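Putative MCP-type signal transduction protein (Campylobacter jejuni subsp. jejuni serotype O:2, PDB 4WY9) probably acts as a chemotaxis receptor, sensing chemical signals, perhaps indirectly, through a periplasmic tandem-PAS domain and passing them to the motility machinery. Local coordinates at residues T99-F104 with A124-A129; T79-I84 with F104-A109. All blocks are in the same frame, centred on the assembly; numbering follows the deposited sequence. Where two conformers were deposited one is given.

Contact 1: T99-F104 with A124-A129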
loop_
_atom_site.group_PDB
_atom_site.type_symbol
_atom_site.label_atom_id
_atom_site.label_comp_id
_atom_site.label_asym_id
_atom_site.label_seq_id
_atom_site.Cartn_x
_atom_site.Cartn_y
_atom_site.Cartn_z
ATOM N N THR A 99 13.513 16.211 10.373
ATOM C CA THR A 99 12.225 16.139 11.026
ATOM C C THR A 99 12.217 17.054 12.247
ATOM O O THR A 99 13.257 17.591 12.634
ATOM C CB THR A 99 11.867 14.713 11.438
ATOM O OG1 THR A 99 12.678 14.348 12.580
ATOM C CG2 THR A 99 12.066 13.728 10.301
ATOM N N GLN A 100 11.078 17.161 12.887
ATOM C CA GLN A 100 10.956 18.016 14.066
ATOM C C GLN A 100 11.870 17.547 15.198
ATOM O O GLN A 100 12.303 18.348 16.013
ATOM C CB GLN A 100 9.517 18.076 14.565
ATOM C CG GLN A 100 8.593 18.759 13.597
ATOM C CD GLN A 100 8.380 20.218 13.943
ATOM O OE1 GLN A 100 8.424 20.653 15.130
ATOM N NE2 GLN A 100 8.106 21.006 12.921
ATOM N N SER A 101 12.162 16.247 15.257
ATOM C CA SER A 101 13.034 15.700 16.290
ATOM C C SER A 101 14.457 15.512 15.776
ATOM O O SER A 101 15.275 14.850 16.436
ATOM C CB SER A 101 12.499 14.388 16.840
ATOM O OG SER A 101 12.554 13.362 15.880
ATOM N N GLY A 102 14.780 16.104 14.633
ATOM C CA GLY A 102 16.151 16.093 14.132
ATOM C C GLY A 102 16.574 14.808 13.476
ATOM O O GLY A 102 17.762 14.569 13.233
ATOM N N LYS A 103 15.611 13.958 13.133
ATOM C CA LYS A 103 15.930 12.785 12.345
ATOM C C LYS A 103 16.147 13.159 10.887
ATOM O O LYS A 103 15.612 14.150 10.402
ATOM C CB LYS A 103 14.829 11.731 12.457
ATOM C CG LYS A 103 14.797 11.133 13.855
ATOM C CD LYS A 103 13.861 10.012 13.985
ATOM C CE LYS A 103 14.071 9.382 15.367
ATOM N NZ LYS A 103 13.578 10.259 16.413
ATOM N N PHE A 104 16.939 12.354 10.198
ATOM C CA PHE A 104 17.287 12.619 8.817
ATOM C C PHE A 104 16.421 11.795 7.875
ATOM O O PHE A 104 16.536 10.570 7.804
ATOM C CB PHE A 104 18.763 12.335 8.542
ATOM C CG PHE A 104 19.161 12.674 7.135
ATOM C CD1 PHE A 104 19.486 13.987 6.790
ATOM C CD2 PHE A 104 19.171 11.710 6.140
ATOM C CE1 PHE A 104 19.806 14.315 5.506
ATOM C CE2 PHE A 104 19.516 12.036 4.851
ATOM C CZ PHE A 104 19.832 13.335 4.534
ATOM N N ALA A 124 10.343 16.846 5.373
ATOM C CA ALA A 124 10.214 15.563 6.047
ATOM C C ALA A 124 9.593 15.665 7.407
ATOM O O ALA A 124 9.675 16.702 8.064
ATOM C CB ALA A 124 11.519 14.879 6.151
ATOM N N SER A 125 8.985 14.578 7.849
ATOM C CA SER A 125 8.271 14.536 9.074
ATOM C C SER A 125 8.564 13.281 9.835
ATOM O O SER A 125 8.907 12.256 9.245
ATOM C CB SER A 125 6.727 14.572 8.761
ATOM O OG SER A 125 5.996 13.945 9.666
ATOM N N ASP A 126 8.432 13.332 11.156
ATOM C CA ASP A 126 8.602 12.140 11.979
ATOM C C ASP A 126 7.554 11.081 11.702
ATOM O O ASP A 126 7.711 9.921 12.121
ATOM C CB ASP A 126 8.612 12.533 13.466
ATOM C CG ASP A 126 9.966 13.106 13.866
ATOM O OD1 ASP A 126 10.988 12.522 13.486
ATOM O OD2 ASP A 126 10.010 14.139 14.552
ATOM N N GLU A 127 6.479 11.431 11.005
ATOM C CA GLU A 127 5.488 10.435 10.597
ATOM C C GLU A 127 6.175 9.320 9.811
ATOM O O GLU A 127 5.800 8.156 9.892
ATOM C CB GLU A 127 4.409 11.076 9.761
ATOM C CG GLU A 127 3.286 10.174 9.360
ATOM C CD GLU A 127 2.018 10.938 8.976
ATOM O OE1 GLU A 127 1.823 11.125 7.812
ATOM O OE2 GLU A 127 1.320 11.415 9.870
ATOM N N ILE A 128 7.225 9.665 9.045
ATOM C CA ILE A 128 7.945 8.670 8.277
ATOM C C ILE A 128 8.780 7.761 9.196
ATOM O O ILE A 128 8.732 6.535 9.097
ATOM C CB ILE A 128 8.847 9.319 7.218
ATOM C CG1 ILE A 128 8.029 10.119 6.204
ATOM C CG2 ILE A 128 9.700 8.251 6.506
ATOM C CD1 ILE A 128 7.029 9.305 5.438
ATOM N N ALA A 129 9.539 8.369 10.089
ATOM C CA ALA A 129 10.403 7.623 10.969
ATOM C C ALA A 129 9.641 6.701 11.892
ATOM O O ALA A 129 10.139 5.659 12.295
ATOM C CB ALA A 129 11.307 8.558 11.767
HETATM O O HOH W 1 8.454 16.046 12.250
HETATM O O HOH W 2 11.013 10.305 15.221
#
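T99 holds OG1 in the crowded position between its backbone N and carbonyl carbon (chi1 73°), and D126 carries CG beside its own N (chi1 -78°), which brings the hydroxyl to the carboxylate. The motif is a type I beta turn, T99 to G102, docked on the start of the short helix 126-129 in the first PDC sensor domain. T99 OG1 donates to D126 OD1 at 2.6 Å, reaching it from above the carboxylate plane, 42° out, with the two side chains crossing at about a right angle. The same OG1 accepts from K103 N at 3.0 Å, so one hydroxyl ties the carboxylate to the residue just after the turn. D126 OD2 takes a weak bond from S101 N at 3.1 Å, while S101 OG lies 3.0 Å from both OD1 and OD2 and its one proton is not assigned between them. Beside the carboxylate, T99 CG2 packs on S125 C at 3.6 Å. S125 is the N-cap, its OG accepting from E127 N. K103 runs across D126 and lays CD on A129 CB at 3.7 Å; its NZ stays beyond salt-bridge distance of the carboxylate, though the opposite charges may still attract. Water bridges the gap, accepting from K103 NZ and donating weakly to D126 OD1. A second water accepts from both Q100 N and D126 N, each at 2.9 Å.

Contact 2: T79-I84 with F104-A109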
loop_
_atom_site.group_PDB
_atom_site.type_symbol
_atom_site.label_atom_id
_atom_site.label_comp_id
_atom_site.label_asym_id
_atom_site.label_seq_id
_atom_site.Cartn_x
_atom_site.Cartn_y
_atom_site.Cartn_z
ATOM N N THR A 79 8.348 8.972 -1.819
ATOM C CA THR A 79 9.524 8.140 -1.670
ATOM C C THR A 79 10.336 8.724 -0.529
ATOM O O THR A 79 10.402 9.943 -0.382
ATOM C CB THR A 79 10.353 8.100 -2.990
ATOM O OG1 THR A 79 9.591 7.370 -4.014
ATOM C CG2 THR A 79 11.708 7.472 -2.781
ATOM N N TYR A 80 10.907 7.875 0.301
ATOM C CA TYR A 80 11.709 8.377 1.434
ATOM C C TYR A 80 12.917 7.546 1.726
ATOM O O TYR A 80 12.892 6.314 1.629
ATOM C CB TYR A 80 10.850 8.510 2.699
ATOM C CG TYR A 80 9.962 7.319 2.976
ATOM C CD1 TYR A 80 10.427 6.215 3.707
ATOM C CD2 TYR A 80 8.656 7.278 2.504
ATOM C CE1 TYR A 80 9.604 5.155 3.961
ATOM C CE2 TYR A 80 7.833 6.186 2.743
ATOM C CZ TYR A 80 8.318 5.132 3.470
ATOM O OH TYR A 80 7.492 4.029 3.728
ATOM N N LEU A 81 13.995 8.231 2.116
ATOM C CA LEU A 81 15.186 7.627 2.664
ATOM C C LEU A 81 15.382 8.148 4.063
ATOM O O LEU A 81 15.621 9.344 4.264
ATOM C CB LEU A 81 16.423 7.902 1.815
ATOM C CG LEU A 81 17.713 7.298 2.380
ATOM C CD1 LEU A 81 17.671 5.789 2.427
ATOM C CD2 LEU A 81 18.915 7.745 1.569
ATOM N N TYR A 82 15.290 7.256 5.045
ATOM C CA TYR A 82 15.535 7.566 6.449
ATOM C C TYR A 82 16.917 7.011 6.784
ATOM O O TYR A 82 17.164 5.830 6.583
ATOM C CB TYR A 82 14.436 6.946 7.309
ATOM C CG TYR A 82 14.651 6.957 8.804
ATOM C CD1 TYR A 82 15.269 8.014 9.458
ATOM C CD2 TYR A 82 14.202 5.898 9.576
ATOM C CE1 TYR A 82 15.451 7.997 10.833
ATOM C CE2 TYR A 82 14.372 5.871 10.930
ATOM C CZ TYR A 82 15.005 6.908 11.566
ATOM O OH TYR A 82 15.154 6.863 12.934
ATOM N N LEU A 83 17.832 7.854 7.256
ATOM C CA LEU A 83 19.133 7.392 7.718
ATOM C C LEU A 83 19.242 7.584 9.224
ATOM O O LEU A 83 18.981 8.683 9.720
ATOM C CB LEU A 83 20.262 8.133 7.024
ATOM C CG LEU A 83 20.344 7.937 5.501
ATOM C CD1 LEU A 83 21.477 8.744 4.922
ATOM C CD2 LEU A 83 20.517 6.501 5.121
ATOM N N ILE A 84 19.631 6.544 9.948
ATOM C CA ILE A 84 19.641 6.578 11.404
ATOM C C ILE A 84 20.776 7.412 11.984
ATOM O O ILE A 84 20.620 8.012 13.080
ATOM C CB ILE A 84 19.734 5.140 12.000
ATOM C CG1 ILE A 84 18.766 4.203 11.301
ATOM C CG2 ILE A 84 19.510 5.144 13.497
ATOM C CD1 ILE A 84 19.083 2.734 11.601
ATOM N N PHE A 104 16.939 12.354 10.198
ATOM C CA PHE A 104 17.287 12.619 8.817
ATOM C C PHE A 104 16.421 11.795 7.875
ATOM O O PHE A 104 16.536 10.570 7.804
ATOM C CB PHE A 104 18.763 12.335 8.542
ATOM C CG PHE A 104 19.161 12.674 7.135
ATOM C CD1 PHE A 104 19.486 13.987 6.790
ATOM C CD2 PHE A 104 19.171 11.710 6.140
ATOM C CE1 PHE A 104 19.806 14.315 5.506
ATOM C CE2 PHE A 104 19.516 12.036 4.851
ATOM C CZ PHE A 104 19.832 13.335 4.534
ATOM N N VAL A 105 15.537 12.476 7.144
ATOM C CA VAL A 105 14.629 11.842 6.204
ATOM C C VAL A 105 14.597 12.673 4.923
ATOM O O VAL A 105 14.257 13.858 4.952
ATOM C CB VAL A 105 13.197 11.670 6.775
ATOM C CG1 VAL A 105 12.296 11.086 5.694
ATOM C CG2 VAL A 105 13.185 10.840 8.037
ATOM N N MET A 106 14.990 12.069 3.812
ATOM C CA MET A 106 14.831 12.664 2.502
ATOM C C MET A 106 13.504 12.201 1.946
ATOM O O MET A 106 13.373 11.022 1.595
ATOM C CB MET A 106 15.959 12.259 1.578
ATOM C CG MET A 106 17.345 12.601 2.140
ATOM S SD MET A 106 18.732 11.843 1.238
ATOM C CE MET A 106 18.826 12.893 -0.157
ATOM N N LEU A 107 12.521 13.098 1.880
ATOM C CA LEU A 107 11.173 12.778 1.471
ATOM C C LEU A 107 10.863 13.485 0.165
ATOM O O LEU A 107 11.032 14.709 0.075
ATOM C CB LEU A 107 10.169 13.190 2.549
ATOM C CG LEU A 107 8.673 12.960 2.284
ATOM C CD1 LEU A 107 8.354 11.476 2.091
ATOM C CD2 LEU A 107 7.843 13.554 3.398
ATOM N N TYR A 108 10.378 12.726 -0.832
ATOM C CA TYR A 108 10.066 13.259 -2.141
ATOM C C TYR A 108 8.609 13.028 -2.522
ATOM O O TYR A 108 8.065 11.957 -2.240
ATOM C CB TYR A 108 10.999 12.626 -3.188
ATOM C CG TYR A 108 12.437 13.036 -2.988
ATOM C CD1 TYR A 108 13.263 12.357 -2.116
ATOM C CD2 TYR A 108 12.972 14.131 -3.673
ATOM C CE1 TYR A 108 14.569 12.756 -1.932
ATOM C CE2 TYR A 108 14.259 14.530 -3.475
ATOM C CZ TYR A 108 15.061 13.827 -2.598
ATOM O OH TYR A 108 16.369 14.206 -2.386
ATOM N N ALA A 109 7.995 14.022 -3.149
ATOM C CA ALA A 109 6.686 13.946 -3.738
ATOM C C ALA A 109 6.773 14.249 -5.232
ATOM O O ALA A 109 7.799 14.705 -5.728
ATOM C CB ALA A 109 5.734 14.940 -3.077
#
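L83 and F104 lie side by side and point the same way: L83 CD1 sits 3.8 Å from F104 CE2, and L83 CB lies near F104 CD2. The F104 ring also meets the rings of F90 and F97. Next along this face, L81 and M106 run together, L81 CD2 resting 4.1 Å from M106 SD before the methionine chain bends away at chi3 (78°). T79 and Y108 continue the row; helix 59-70 covers T79, L81, M106 and Y108 through I62, T63 and F70. On the other face, V105 CG2 fills the space against Y82 CD1 at 3.8 Å, and the edge of that ring meets F104 O in its plane. L107 CD1 packs on Y80 CB at 3.9 Å and beside T79 O. Y80 CG stands between its backbone N and carbonyl carbon (chi1 46°), and the ring leads away from 104-109; its OH bonds N167, while I128 packs against the ring at CD1. Between the two faces the backbones run antiparallel at 172°, joined by five N-H...O bonds, from T79 N to Y108 O at one end to L83 N to F104 O at the other. Neighbouring antiparallel strands of this kind belong to the PAS-like sheet of a Cache (PDC) sensor domain.

Overall arrangement
Contact 2 is the buried core of the pair, strand on strand with regular backbone bonds and apolar side chains; contact 1 is partly buried and reaches the surface, where hydroxyls, a carboxylate and waters do the work. They share F104, where the loop 99-104 runs into strand 104-110, and their centres lie about 9 Å apart. Strand 104-110 thus continues the loop held in contact 1 and pairs with strand 78-83 in contact 2. Both segments of contact 1 also meet contact 2 through apolar atoms: from helix 126-129, I128 CG2 packs on Y80 CD1 at 3.5 Å, and from the loop, T99 CG2 packs on V105 CG2 at 3.8 Å.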